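PDB 6LL8: inorganic pyrophosphatase from Shewanella sp. AS-11, which probably catalyses the hydrolysis of diphosphate to two phosphate ions, using divalent metal ions such as manganese as cofactor. Local coordinates for residues G91-H96 / N118-M123; P106-I111 / D126-K131; A22-K27 / A34-L39; N135-M140 / A168-V173; A143-S146 / I150-S153. All blocks are in the same frame, centred on the assembly; numbering follows the deposited sequence.

Contact 1 (G91-H96 / N118-M123); sequences GIVDHH and NTVIKM. With MG (magnesium ion), chain D; 2PN (imidodiphosphoric acid), chain I.
Val93, on strand 88-94 just ahead of the Asp94-His95-His96 triplet from which the DHH family takes its name, rests on Val120 and Ile121 of helix 117-128. The strand belongs to the parallel sheet of the N-terminal domain, and the helix packs against it with the two short axes 7.8 Å apart.

Across the segments the contact is apolar. Val93 turns CG2 to the side opposite its own backbone N, and this branch reaches Val120 CG1 at 3.7 Å and Ile121 CG1 at 3.9 Å. The two valines slide past one another in opposite directions, whereas Ile121 crosses Val93 nearly at a right angle.

The polar bonds lie within the triplet. Asp94 OD1 is gripped twice: His96 ND1 comes in the plane of its own ring onto the syn lone pair (2.7 Å, 179°), and His95 N approaches OD1 from above the carboxylate plane. The two bonds hold the carboxylate, and the one from ND1 also sets how the His96 ring is turned.

Beyond them is the active site. His95 NE2 binds magnesium at 2.2 Å, with Asp15, Asp73, Asp147 and imidodiphosphate O3 as further ligands. A phenylalanine in place of His96 would probably leave Asp94 OD1 short of one donor and the bridging nitrogen without its acceptor. That nitrogen, N1, donates to His96 NE2 over 2.8 Å, close to the ring plane.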
# COMPACT_ATOMS: atom_id res chain seq x y z
N GLY A 91 0.05 3.11 18.46
CA GLY A 91 0.18 4.16 17.46
C GLY A 91 -0.32 3.73 16.11
O GLY A 91 -0.35 2.52 15.83
N ILE A 92 -0.67 4.70 15.29
CA ILE A 92 -0.96 4.53 13.86
C ILE A 92 -0.26 5.67 13.14
O ILE A 92 -0.49 6.84 13.50
CB ILE A 92 -2.45 4.54 13.52
CG1 ILE A 92 -3.19 3.46 14.33
CG2 ILE A 92 -2.67 4.37 12.03
CD1 ILE A 92 -4.70 3.53 14.19
N VAL A 93 0.52 5.37 12.12
CA VAL A 93 1.04 6.38 11.17
C VAL A 93 0.54 5.98 9.80
O VAL A 93 0.75 4.84 9.37
CB VAL A 93 2.57 6.53 11.25
CG1 VAL A 93 3.33 5.24 11.03
CG2 VAL A 93 3.01 7.61 10.29
N ASP A 94 -0.16 6.89 9.12
CA ASP A 94 -0.89 6.47 7.91
C ASP A 94 -1.31 7.67 7.09
O ASP A 94 -1.17 8.82 7.51
CB ASP A 94 -2.10 5.62 8.31
CG ASP A 94 -2.78 4.90 7.16
OD1 ASP A 94 -2.09 4.65 6.13
OD2 ASP A 94 -3.97 4.58 7.29
N HIS A 95 -1.89 7.37 5.94
CA HIS A 95 -2.39 8.33 4.94
C HIS A 95 -3.64 7.79 4.23
O HIS A 95 -3.93 8.21 3.12
CB HIS A 95 -1.28 8.72 3.97
CG HIS A 95 -0.74 7.62 3.11
ND1 HIS A 95 -0.45 7.85 1.78
CD2 HIS A 95 -0.35 6.35 3.35
CE1 HIS A 95 0.09 6.74 1.28
NE2 HIS A 95 0.17 5.79 2.19
N HIS A 96 -4.35 6.87 4.87
CA HIS A 96 -5.62 6.31 4.36
C HIS A 96 -6.81 6.90 5.10
O HIS A 96 -6.65 7.57 6.13
CB HIS A 96 -5.64 4.78 4.50
CG HIS A 96 -4.71 4.09 3.56
ND1 HIS A 96 -3.36 3.88 3.84
CD2 HIS A 96 -4.92 3.53 2.34
CE1 HIS A 96 -2.81 3.26 2.80
NE2 HIS A 96 -3.74 3.02 1.88
N ASN A 118 5.59 7.25 4.65
CA ASN A 118 6.98 7.64 4.96
C ASN A 118 7.15 9.15 4.93
O ASN A 118 8.09 9.62 5.58
CB ASN A 118 7.99 6.91 4.07
CG ASN A 118 8.35 5.54 4.59
OD1 ASN A 118 9.26 5.44 5.42
ND2 ASN A 118 7.61 4.50 4.22
N THR A 119 6.30 9.89 4.23
CA THR A 119 6.32 11.37 4.33
C THR A 119 5.99 11.77 5.76
O THR A 119 6.61 12.70 6.33
CB THR A 119 5.38 11.98 3.30
OG1 THR A 119 5.86 11.56 2.02
CG2 THR A 119 5.30 13.48 3.38
N VAL A 120 4.99 11.12 6.35
CA VAL A 120 4.60 11.40 7.74
C VAL A 120 5.71 10.93 8.69
O VAL A 120 6.03 11.61 9.67
CB VAL A 120 3.25 10.75 8.07
CG1 VAL A 120 2.80 11.21 9.46
CG2 VAL A 120 2.20 11.08 7.04
N ILE A 121 6.32 9.77 8.45
CA ILE A 121 7.42 9.33 9.32
C ILE A 121 8.56 10.35 9.25
O ILE A 121 9.16 10.62 10.29
CB ILE A 121 7.84 7.90 8.94
CG1 ILE A 121 6.69 6.93 9.19
CG2 ILE A 121 9.08 7.50 9.69
CD1 ILE A 121 6.90 5.54 8.63
N LYS A 122 8.84 10.95 8.11
CA LYS A 122 9.88 11.99 8.05
C LYS A 122 9.48 13.14 8.97
O LYS A 122 10.34 13.69 9.67
CB LYS A 122 10.11 12.40 6.60
CG LYS A 122 11.43 13.07 6.34
CD LYS A 122 11.54 14.46 6.66
CE LYS A 122 12.92 14.98 6.24
NZ LYS A 122 12.95 16.41 6.54
N MET A 123 8.21 13.51 8.97
CA MET A 123 7.73 14.57 9.90
C MET A 123 7.99 14.17 11.34
O MET A 123 8.29 15.04 12.17
CB MET A 123 6.23 14.83 9.73
CG MET A 123 5.87 15.46 8.42
SD MET A 123 4.05 15.43 8.27
CE MET A 123 3.83 16.10 6.63
MG MG D . 1.16 3.87 1.58
P1 2PN I . -0.93 2.34 -0.26
O1 2PN I . -0.84 1.17 0.71
O2 2PN I . -0.18 2.08 -1.54
O3 2PN I . -0.50 3.64 0.40
N1 2PN I . -2.52 2.51 -0.64
P2 2PN I . -3.43 2.25 -1.99
O4 2PN I . -4.59 1.39 -1.50
O5 2PN I . -2.59 1.51 -3.00
O6 2PN I . -3.90 3.60 -2.50

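Contact 2 (P106-I111 / D126-K131); sequences PLECWI and DFYQVK
Trp110 turns the edge of its six-membered ring toward the face of Phe127 in an offset edge-to-face pair, the centroids 5.7 Å apart and the planes at 67°. The leading atom is Trp110 CH2, which comes within 3.9 Å of Phe127 CB. Tyr128, next along the chain, has Phe127 CD2 over the centre of one face. At the indole edge, in its plane, lie the Glu108 carboxylate carbon and a water, water 2. The Glu108 carboxylate and the Tyr128 ring are nearly coplanar, 18° apart, and approach from opposite directions.

This is where strand 108-111, at one edge of the parallel sheet, meets the last turn of helix 117-128. The helix ends there in a Schellman motif: Gln129, with positive phi, is the C-prime residue, and Val130 N bonds back to Tyr125 O.

Two waters fill in the polar side. Water 1 is bonded to Tyr128 OH at 2.7 Å; water 2 accepts from Trp110 NE1 at 3.2 Å and is also bonded to Tyr128 OH. Glu108 is modelled in two conformers, and its bonds rest on one of them: the 2.8 Å link from water 1 to Glu108 OE1 is therefore tentative, as is that from OE1 to Tyr70 OH, on strand 68-72, two strands over in the sheet.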
# COMPACT_ATOMS: atom_id res chain seq x y z
N PRO A 106 -5.84 5.42 25.17
CA PRO A 106 -5.24 6.49 24.37
C PRO A 106 -4.04 5.97 23.59
O PRO A 106 -3.31 5.05 24.01
CB PRO A 106 -4.86 7.55 25.41
CG PRO A 106 -5.90 7.35 26.48
CD PRO A 106 -6.08 5.84 26.56
N LEU A 107 -3.81 6.59 22.45
CA LEU A 107 -2.75 6.20 21.49
C LEU A 107 -2.26 7.43 20.75
O LEU A 107 -2.84 8.52 20.87
CB LEU A 107 -3.24 5.14 20.49
CG LEU A 107 -4.11 5.65 19.34
CD1 LEU A 107 -4.22 4.57 18.27
CD2 LEU A 107 -5.50 6.11 19.78
N GLU A 108 -1.19 7.26 19.99
CA GLU A 108 -0.76 8.26 19.00
C GLU A 108 -1.31 7.94 17.64
O GLU A 108 -1.30 6.77 17.22
CB GLU A 108 0.72 8.16 18.73
CG GLU A 108 1.58 8.52 19.89
CD GLU A 108 2.99 8.89 19.47
OE1 GLU A 108 3.47 8.50 18.35
OE2 GLU A 108 3.54 9.63 20.23
N CYS A 109 -1.80 8.95 16.94
CA CYS A 109 -2.05 8.83 15.50
C CYS A 109 -1.38 10.00 14.82
O CYS A 109 -1.62 11.17 15.14
CB CYS A 109 -3.52 8.84 15.13
SG CYS A 109 -4.48 7.54 15.94
N TRP A 110 -0.52 9.65 13.86
CA TRP A 110 0.10 10.59 12.91
C TRP A 110 -0.48 10.24 11.55
O TRP A 110 0.08 9.41 10.84
CB TRP A 110 1.62 10.46 12.94
CG TRP A 110 2.31 10.91 14.18
CD1 TRP A 110 2.39 10.25 15.36
CD2 TRP A 110 3.14 12.06 14.27
NE1 TRP A 110 3.19 10.95 16.20
CE2 TRP A 110 3.68 12.05 15.57
CE3 TRP A 110 3.46 13.09 13.39
CZ2 TRP A 110 4.57 13.03 15.99
CZ3 TRP A 110 4.36 14.05 13.81
CH2 TRP A 110 4.88 14.02 15.10
N ILE A 111 -1.64 10.79 11.23
CA ILE A 111 -2.35 10.45 9.99
C ILE A 111 -2.48 11.75 9.21
O ILE A 111 -2.92 12.77 9.76
CB ILE A 111 -3.69 9.74 10.27
CG1 ILE A 111 -3.45 8.44 11.05
CG2 ILE A 111 -4.42 9.53 8.95
CD1 ILE A 111 -4.70 7.71 11.51
N ASP A 126 11.60 14.80 12.13
CA ASP A 126 11.78 16.26 12.29
C ASP A 126 11.30 16.68 13.68
O ASP A 126 11.97 17.50 14.34
CB ASP A 126 11.00 17.06 11.25
CG ASP A 126 11.45 16.93 9.82
OD1 ASP A 126 12.56 16.52 9.59
OD2 ASP A 126 10.63 17.30 8.93
N PHE A 127 10.17 16.17 14.11
CA PHE A 127 9.60 16.54 15.41
C PHE A 127 10.57 16.17 16.53
O PHE A 127 10.76 16.96 17.47
CB PHE A 127 8.26 15.84 15.61
CG PHE A 127 7.65 16.06 16.96
CD1 PHE A 127 7.09 17.28 17.32
CD2 PHE A 127 7.67 15.05 17.91
CE1 PHE A 127 6.56 17.46 18.59
CE2 PHE A 127 7.15 15.25 19.17
CZ PHE A 127 6.58 16.45 19.50
N TYR A 128 11.13 14.97 16.50
CA TYR A 128 12.05 14.49 17.55
C TYR A 128 13.48 14.98 17.35
O TYR A 128 14.34 14.74 18.21
CB TYR A 128 12.00 12.96 17.60
CG TYR A 128 10.71 12.40 18.12
CD1 TYR A 128 10.38 12.53 19.46
CD2 TYR A 128 9.84 11.73 17.29
CE1 TYR A 128 9.23 11.97 19.98
CE2 TYR A 128 8.67 11.19 17.79
CZ TYR A 128 8.37 11.29 19.13
OH TYR A 128 7.22 10.72 19.59
N GLN A 129 13.76 15.62 16.23
CA GLN A 129 15.11 16.12 15.90
C GLN A 129 16.12 14.97 15.92
O GLN A 129 17.26 15.11 16.38
CB GLN A 129 15.51 17.27 16.83
CG GLN A 129 14.61 18.50 16.73
CD GLN A 129 15.06 19.54 17.72
OE1 GLN A 129 14.80 19.45 18.93
NE2 GLN A 129 15.82 20.49 17.23
N VAL A 130 15.74 13.87 15.31
CA VAL A 130 16.62 12.69 15.12
C VAL A 130 17.16 12.68 13.69
O VAL A 130 16.39 12.84 12.72
CB VAL A 130 15.84 11.41 15.45
CG1 VAL A 130 16.60 10.18 15.06
CG2 VAL A 130 15.49 11.39 16.93
N LYS A 131 18.45 12.47 13.56
CA LYS A 131 19.11 12.42 12.25
C LYS A 131 18.65 11.17 11.50
O LYS A 131 18.52 10.08 12.07
CB LYS A 131 20.62 12.36 12.42
CG LYS A 131 21.21 13.57 13.10
CD LYS A 131 20.87 14.91 12.47
CE LYS A 131 21.48 16.07 13.24
NZ LYS A 131 20.65 16.46 14.41
O HOH W 1 6.28 8.52 18.25
O HOH W 2 4.64 11.48 18.99

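Contact 3 (A22-K27 / A34-L39); sequences ALAYLK and AIAARL
Lys27 CB and Ala34 CB meet at 3.6 Å, the closest approach between helix residues 22-27 and strand residues 34-39. One turn back along the helix, Ala24 fits its methyl group against the strand backbone: Ala24 CB is 3.7 Å from Ala36 N and 4.0 Å from Ala36 CB. The methyl of Ala34 sits 3.9 Å from the carbonyl oxygen of Ala24. With nothing larger than a methyl from Ala24, Ala34 or Ala36 at the interface, the backbones come close, the CA atoms of Ala24 and Ala34 being 5.1 Å apart.

The helix and strand segments run almost exactly antiparallel, at 174°, as expected for the second half of a beta-alpha-beta crossover, here strand 4-7, helix 14-29 and strand 34-38. Backbone hydrogen bonds tie Ile35 to Met4 and Val6, which places the strand beside the first strand of the unit.

Further out, the connecting turn is pinned by polar groups. Lys27 touches the strand only with the base of its side chain; the chain bends at chi2, -64°, and its NZ makes a salt bridge to Glu32. Asn28 OD1 is hydrogen-bonded to Ala34 N at the start of the strand. Leu23 and Leu26 of the same helix pack on Met124 of helix 117-128.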
# COMPACT_ATOMS: atom_id res chain seq x y z
N ALA A 22 11.90 2.30 9.12
CA ALA A 22 12.24 3.69 9.42
C ALA A 22 11.66 4.11 10.77
O ALA A 22 12.36 4.80 11.56
CB ALA A 22 11.72 4.59 8.32
N LEU A 23 10.43 3.75 11.08
CA LEU A 23 9.84 4.15 12.37
C LEU A 23 10.46 3.34 13.49
O LEU A 23 10.69 3.91 14.57
CB LEU A 23 8.33 4.03 12.34
CG LEU A 23 7.63 4.39 13.64
CD1 LEU A 23 7.98 5.76 14.15
CD2 LEU A 23 6.12 4.24 13.48
N ALA A 24 10.75 2.05 13.31
CA ALA A 24 11.42 1.31 14.40
C ALA A 24 12.76 1.97 14.73
O ALA A 24 13.13 2.07 15.91
CB ALA A 24 11.60 -0.14 14.05
N TYR A 25 13.51 2.39 13.73
CA TYR A 25 14.81 3.04 13.99
C TYR A 25 14.58 4.28 14.83
O TYR A 25 15.28 4.53 15.82
CB TYR A 25 15.52 3.36 12.68
CG TYR A 25 16.83 4.09 12.89
CD1 TYR A 25 17.99 3.41 13.19
CD2 TYR A 25 16.88 5.46 12.86
CE1 TYR A 25 19.16 4.11 13.41
CE2 TYR A 25 18.03 6.18 13.13
CZ TYR A 25 19.18 5.49 13.39
OH TYR A 25 20.36 6.18 13.65
N LEU A 26 13.64 5.13 14.42
CA LEU A 26 13.35 6.39 15.14
C LEU A 26 12.96 6.07 16.59
O LEU A 26 13.50 6.71 17.51
CB LEU A 26 12.21 7.11 14.43
CG LEU A 26 11.67 8.34 15.15
CD1 LEU A 26 12.76 9.36 15.42
CD2 LEU A 26 10.54 8.94 14.37
N LYS A 27 12.06 5.13 16.82
CA LYS A 27 11.64 4.78 18.19
C LYS A 27 12.85 4.32 19.01
O LYS A 27 13.01 4.77 20.15
CB LYS A 27 10.57 3.69 18.12
CG LYS A 27 9.21 4.20 17.72
CD LYS A 27 8.62 5.15 18.70
CE LYS A 27 7.12 5.29 18.58
NZ LYS A 27 6.58 6.16 19.62
N ALA A 34 11.75 -0.89 20.00
CA ALA A 34 10.89 -1.20 18.85
C ALA A 34 11.54 -2.26 17.97
O ALA A 34 12.78 -2.30 17.84
CB ALA A 34 10.59 0.05 18.05
N ILE A 35 10.72 -3.03 17.31
CA ILE A 35 11.12 -4.06 16.32
C ILE A 35 10.24 -3.85 15.09
O ILE A 35 9.02 -3.87 15.20
CB ILE A 35 10.96 -5.48 16.88
CG1 ILE A 35 11.85 -5.68 18.10
CG2 ILE A 35 11.25 -6.51 15.80
CD1 ILE A 35 11.50 -6.89 18.91
N ALA A 36 10.84 -3.74 13.92
CA ALA A 36 10.11 -3.74 12.64
C ALA A 36 9.65 -5.14 12.29
O ALA A 36 10.42 -6.11 12.45
CB ALA A 36 10.96 -3.19 11.54
N ALA A 37 8.44 -5.28 11.80
CA ALA A 37 7.92 -6.59 11.42
C ALA A 37 7.13 -6.48 10.12
O ALA A 37 6.83 -5.37 9.64
CB ALA A 37 7.10 -7.19 12.53
N ARG A 38 6.78 -7.63 9.59
CA ARG A 38 5.98 -7.74 8.37
C ARG A 38 5.00 -8.91 8.49
O ARG A 38 5.31 -9.92 9.12
CB ARG A 38 6.84 -7.91 7.13
CG ARG A 38 7.70 -9.16 7.11
CD ARG A 38 8.69 -9.15 5.96
NE ARG A 38 9.67 -10.20 6.10
CZ ARG A 38 9.62 -11.41 5.58
NH1 ARG A 38 8.63 -11.79 4.80
NH2 ARG A 38 10.62 -12.24 5.81
N LEU A 39 3.87 -8.77 7.82
CA LEU A 39 2.78 -9.77 7.80
C LEU A 39 2.82 -10.65 6.57
O LEU A 39 1.93 -11.49 6.43
CB LEU A 39 1.45 -9.06 7.87
CG LEU A 39 1.10 -8.45 9.21
CD1 LEU A 39 -0.11 -7.52 9.14
CD2 LEU A 39 0.86 -9.53 10.24

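Contact 4 (N135-M140 / A168-V173); sequences NIAGIM and AEIAGV
Val173 N bonds back to Ala168 O at 2.9 Å and Gly172 N to Glu169 O at 3.2 Å, closing a Schellman motif at the end of helix 158-171, right where Ala171 leans on Gly138. The positive phi of Gly172, 78°, turns the chain out of the helix. No hydrogen bond joins the two segments; the contact is made by apolar groups, two alanine methyls and one branch of Ile170, and by the backbone of Gly138.

Ala171 CB lies against the backbone of helix 134-147, 3.7 Å from Gly138 N. The CA atoms of Gly138 and Ala171 are 5.0 Å apart, a close approach of the two backbones. One residue earlier on each side the methyls do the touching: Ala137 CB meets Ile170 CG2 at 3.6 Å. Ile170 carries that branch opposite its backbone N, while CG1 takes the position beside the N (chi1 -65°) and plays no part across the contact. Ala137 also reaches Ala171, CB to CB, at 4.2 Å.

Around the pair the helices of the N-terminal domain close in. Ile136 and Ile139 turn from this interface to helix 14-29, Met140 packs on helix 117-128 as well as on Ala22, and from the other segment Ala168 and Val173 touch helix 176-187.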
# COMPACT_ATOMS: atom_id res chain seq x y z
N ASN A 135 21.13 5.30 4.71
CA ASN A 135 20.46 4.08 4.23
C ASN A 135 18.95 4.16 4.46
O ASN A 135 18.16 3.81 3.59
CB ASN A 135 21.14 2.82 4.79
CG ASN A 135 21.15 2.68 6.32
OD1 ASN A 135 20.84 3.61 7.08
ND2 ASN A 135 21.63 1.54 6.80
N ILE A 136 18.55 4.58 5.65
CA ILE A 136 17.13 4.77 5.98
C ILE A 136 16.54 5.83 5.04
O ILE A 136 15.43 5.65 4.52
CB ILE A 136 16.94 5.20 7.45
CG1 ILE A 136 17.43 4.11 8.40
CG2 ILE A 136 15.51 5.62 7.71
CD1 ILE A 136 16.51 2.99 8.53
N ALA A 137 17.27 6.91 4.82
CA ALA A 137 16.74 7.96 3.93
C ALA A 137 16.46 7.38 2.54
O ALA A 137 15.46 7.75 1.90
CB ALA A 137 17.70 9.13 3.83
N GLY A 138 17.34 6.50 2.07
CA GLY A 138 17.17 5.94 0.74
C GLY A 138 15.88 5.13 0.64
O GLY A 138 15.17 5.24 -0.35
N ILE A 139 15.63 4.26 1.62
CA ILE A 139 14.43 3.41 1.51
C ILE A 139 13.19 4.28 1.71
O ILE A 139 12.16 4.00 1.08
CB ILE A 139 14.49 2.17 2.41
CG1 ILE A 139 14.41 2.49 3.91
CG2 ILE A 139 15.71 1.33 2.06
CD1 ILE A 139 14.29 1.26 4.78
N MET A 140 13.23 5.29 2.56
CA MET A 140 12.09 6.19 2.73
C MET A 140 11.79 6.93 1.42
O MET A 140 10.64 7.04 0.99
CB MET A 140 12.35 7.19 3.85
CG MET A 140 12.42 6.57 5.25
SD MET A 140 12.79 7.77 6.52
CE MET A 140 11.28 8.71 6.56
N ALA A 168 16.58 12.38 -0.69
CA ALA A 168 17.51 12.04 -1.77
C ALA A 168 18.87 12.67 -1.47
O ALA A 168 19.89 12.02 -1.66
CB ALA A 168 17.01 12.53 -3.10
N GLU A 169 18.89 13.90 -0.96
CA GLU A 169 20.18 14.57 -0.62
C GLU A 169 20.87 13.78 0.49
O GLU A 169 22.05 13.50 0.39
CB GLU A 169 19.91 16.03 -0.23
CG GLU A 169 21.13 16.84 0.15
CD GLU A 169 20.84 18.31 0.45
OE1 GLU A 169 20.22 18.54 1.46
OE2 GLU A 169 21.27 19.19 -0.32
N ILE A 170 20.14 13.38 1.53
CA ILE A 170 20.73 12.61 2.65
C ILE A 170 21.26 11.28 2.15
O ILE A 170 22.31 10.82 2.57
CB ILE A 170 19.71 12.44 3.78
CG1 ILE A 170 19.34 13.79 4.39
CG2 ILE A 170 20.22 11.49 4.83
CD1 ILE A 170 18.08 13.76 5.21
N ALA A 171 20.49 10.63 1.26
CA ALA A 171 20.84 9.30 0.75
C ALA A 171 21.95 9.35 -0.28
O ALA A 171 22.43 8.28 -0.65
CB ALA A 171 19.63 8.63 0.15
N GLY A 172 22.29 10.51 -0.81
CA GLY A 172 23.30 10.59 -1.87
C GLY A 172 22.75 10.21 -3.23
O GLY A 172 23.53 9.75 -4.10
N VAL A 173 21.45 10.40 -3.47
CA VAL A 173 20.80 10.08 -4.76
C VAL A 173 20.56 11.38 -5.52
O VAL A 173 19.76 12.20 -5.07
CB VAL A 173 19.49 9.33 -4.53
CG1 VAL A 173 18.75 9.12 -5.84
CG2 VAL A 173 19.75 8.01 -3.83

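Contact 5 (A143-S146 / I150-S153); sequences AILS and IFKS
Leu145 CD2 points into the angle between Ile150 and Phe151, in the reversal at the C-terminal end of helix 134-147 that starts the loop leading to helix 158-171. The exit is a tight one: the chain turns back until Ile150 lies beside Leu145, and Ile150 (phi 55°) and Phe151 (phi 74°), both with positive phi, then lead it away.

The methyl CD2 of Leu145 meets the Phe151 ring obliquely, 4.2 Å from CE1. Ile150 starts from a CB directed off the helix, yet its CG2 still comes within 4.4 Å of Leu145 CD2. These are loose, apolar touches, and neighbouring residues complete them: Met183 lies against Leu145, Met181 and Phe184 against Ile150, all three on helix 176-187, while Phe151 packs on Ile161 of helix 158-171.

Residues 147 to 149 lie within this reversal, among them Asp147, which binds magnesium; the side chains of Leu145 and Asp147 are about 8 Å apart. Two polar ties keep the bend in shape. Thr148 OG1 is hydrogen-bonded to both Ile144 O and Phe151 N, linking the last turn to the loop. The other is the direct backbone bond across the contact, spanning five residues: Ile150 N donates to Leu145 O over 2.8 Å, nearly straight at 172° and in the carbonyl plane.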
# COMPACT_ATOMS: atom_id res chain seq x y z
N ALA A 143 10.14 4.57 -0.98
CA ALA A 143 8.73 4.34 -0.64
C ALA A 143 7.85 5.49 -1.13
O ALA A 143 6.75 5.25 -1.66
CB ALA A 143 8.57 4.16 0.84
N ILE A 144 8.31 6.73 -0.98
CA ILE A 144 7.48 7.89 -1.37
C ILE A 144 7.38 7.93 -2.89
O ILE A 144 6.31 8.23 -3.43
CB ILE A 144 8.03 9.19 -0.77
CG1 ILE A 144 8.12 9.14 0.76
CG2 ILE A 144 7.17 10.36 -1.23
CD1 ILE A 144 9.00 10.18 1.36
N LEU A 145 8.48 7.68 -3.59
CA LEU A 145 8.44 7.62 -5.07
C LEU A 145 7.48 6.55 -5.53
O LEU A 145 6.80 6.72 -6.56
CB LEU A 145 9.85 7.36 -5.59
CG LEU A 145 10.80 8.54 -5.52
CD1 LEU A 145 12.22 8.03 -5.68
CD2 LEU A 145 10.48 9.60 -6.56
N SER A 146 7.39 5.43 -4.84
CA SER A 146 6.48 4.33 -5.21
C SER A 146 5.04 4.75 -4.95
O SER A 146 4.20 4.66 -5.87
CB SER A 146 6.85 3.08 -4.45
OG SER A 146 6.07 2.02 -4.95
N ILE A 150 6.00 8.34 -8.75
CA ILE A 150 6.96 9.33 -9.27
C ILE A 150 6.26 10.68 -9.40
O ILE A 150 6.45 11.43 -10.38
CB ILE A 150 7.63 8.90 -10.59
CG1 ILE A 150 7.79 7.38 -10.75
CG2 ILE A 150 8.97 9.61 -10.70
CD1 ILE A 150 8.33 6.93 -12.11
N PHE A 151 5.47 11.02 -8.39
CA PHE A 151 4.75 12.30 -8.25
C PHE A 151 3.54 12.39 -9.18
O PHE A 151 2.88 13.45 -9.19
CB PHE A 151 5.64 13.53 -8.40
CG PHE A 151 6.92 13.53 -7.61
CD1 PHE A 151 7.03 12.93 -6.37
CD2 PHE A 151 7.98 14.27 -8.07
CE1 PHE A 151 8.20 13.03 -5.65
CE2 PHE A 151 9.15 14.37 -7.34
CZ PHE A 151 9.26 13.74 -6.13
N LYS A 152 3.23 11.36 -9.94
CA LYS A 152 2.09 11.42 -10.89
C LYS A 152 0.75 11.19 -10.20
O LYS A 152 -0.29 11.62 -10.69
CB LYS A 152 2.24 10.35 -11.96
CG LYS A 152 3.47 10.47 -12.86
CD LYS A 152 3.68 9.24 -13.75
CE LYS A 152 4.88 9.34 -14.68
NZ LYS A 152 4.56 8.68 -15.94
N SER A 153 0.74 10.45 -9.11
CA SER A 153 -0.52 10.10 -8.45
C SER A 153 -1.19 11.35 -7.91
O SER A 153 -0.50 12.20 -7.33
CB SER A 153 -0.29 9.11 -7.35
OG SER A 153 -1.53 8.76 -6.75

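Contact 1 is the one that carries ligands of the active site, and contacts 2 and 3 lie on the same parallel sheet. Contacts 1 and 2, with centres 9 Å apart, share helix 117-128 and interlock where Ile92 O meets Trp110 N at 2.8 Å, a probable hydrogen bond. Contact 3 reaches contact 1 through Leu23 CD2, 3.8 Å from Val93 CG1. Contact 4 touches contacts 1 and 3 through Met140, whose CG is 3.7 Å from Ala22 CB. Contact 5, nested within the loop closed by contact 4, uses the same helix 134-147; its Leu145 side chain is about 12 Å from imidodiphosphate, whereas Trp110 of contact 2 is about 13 Å from a magnesium ion.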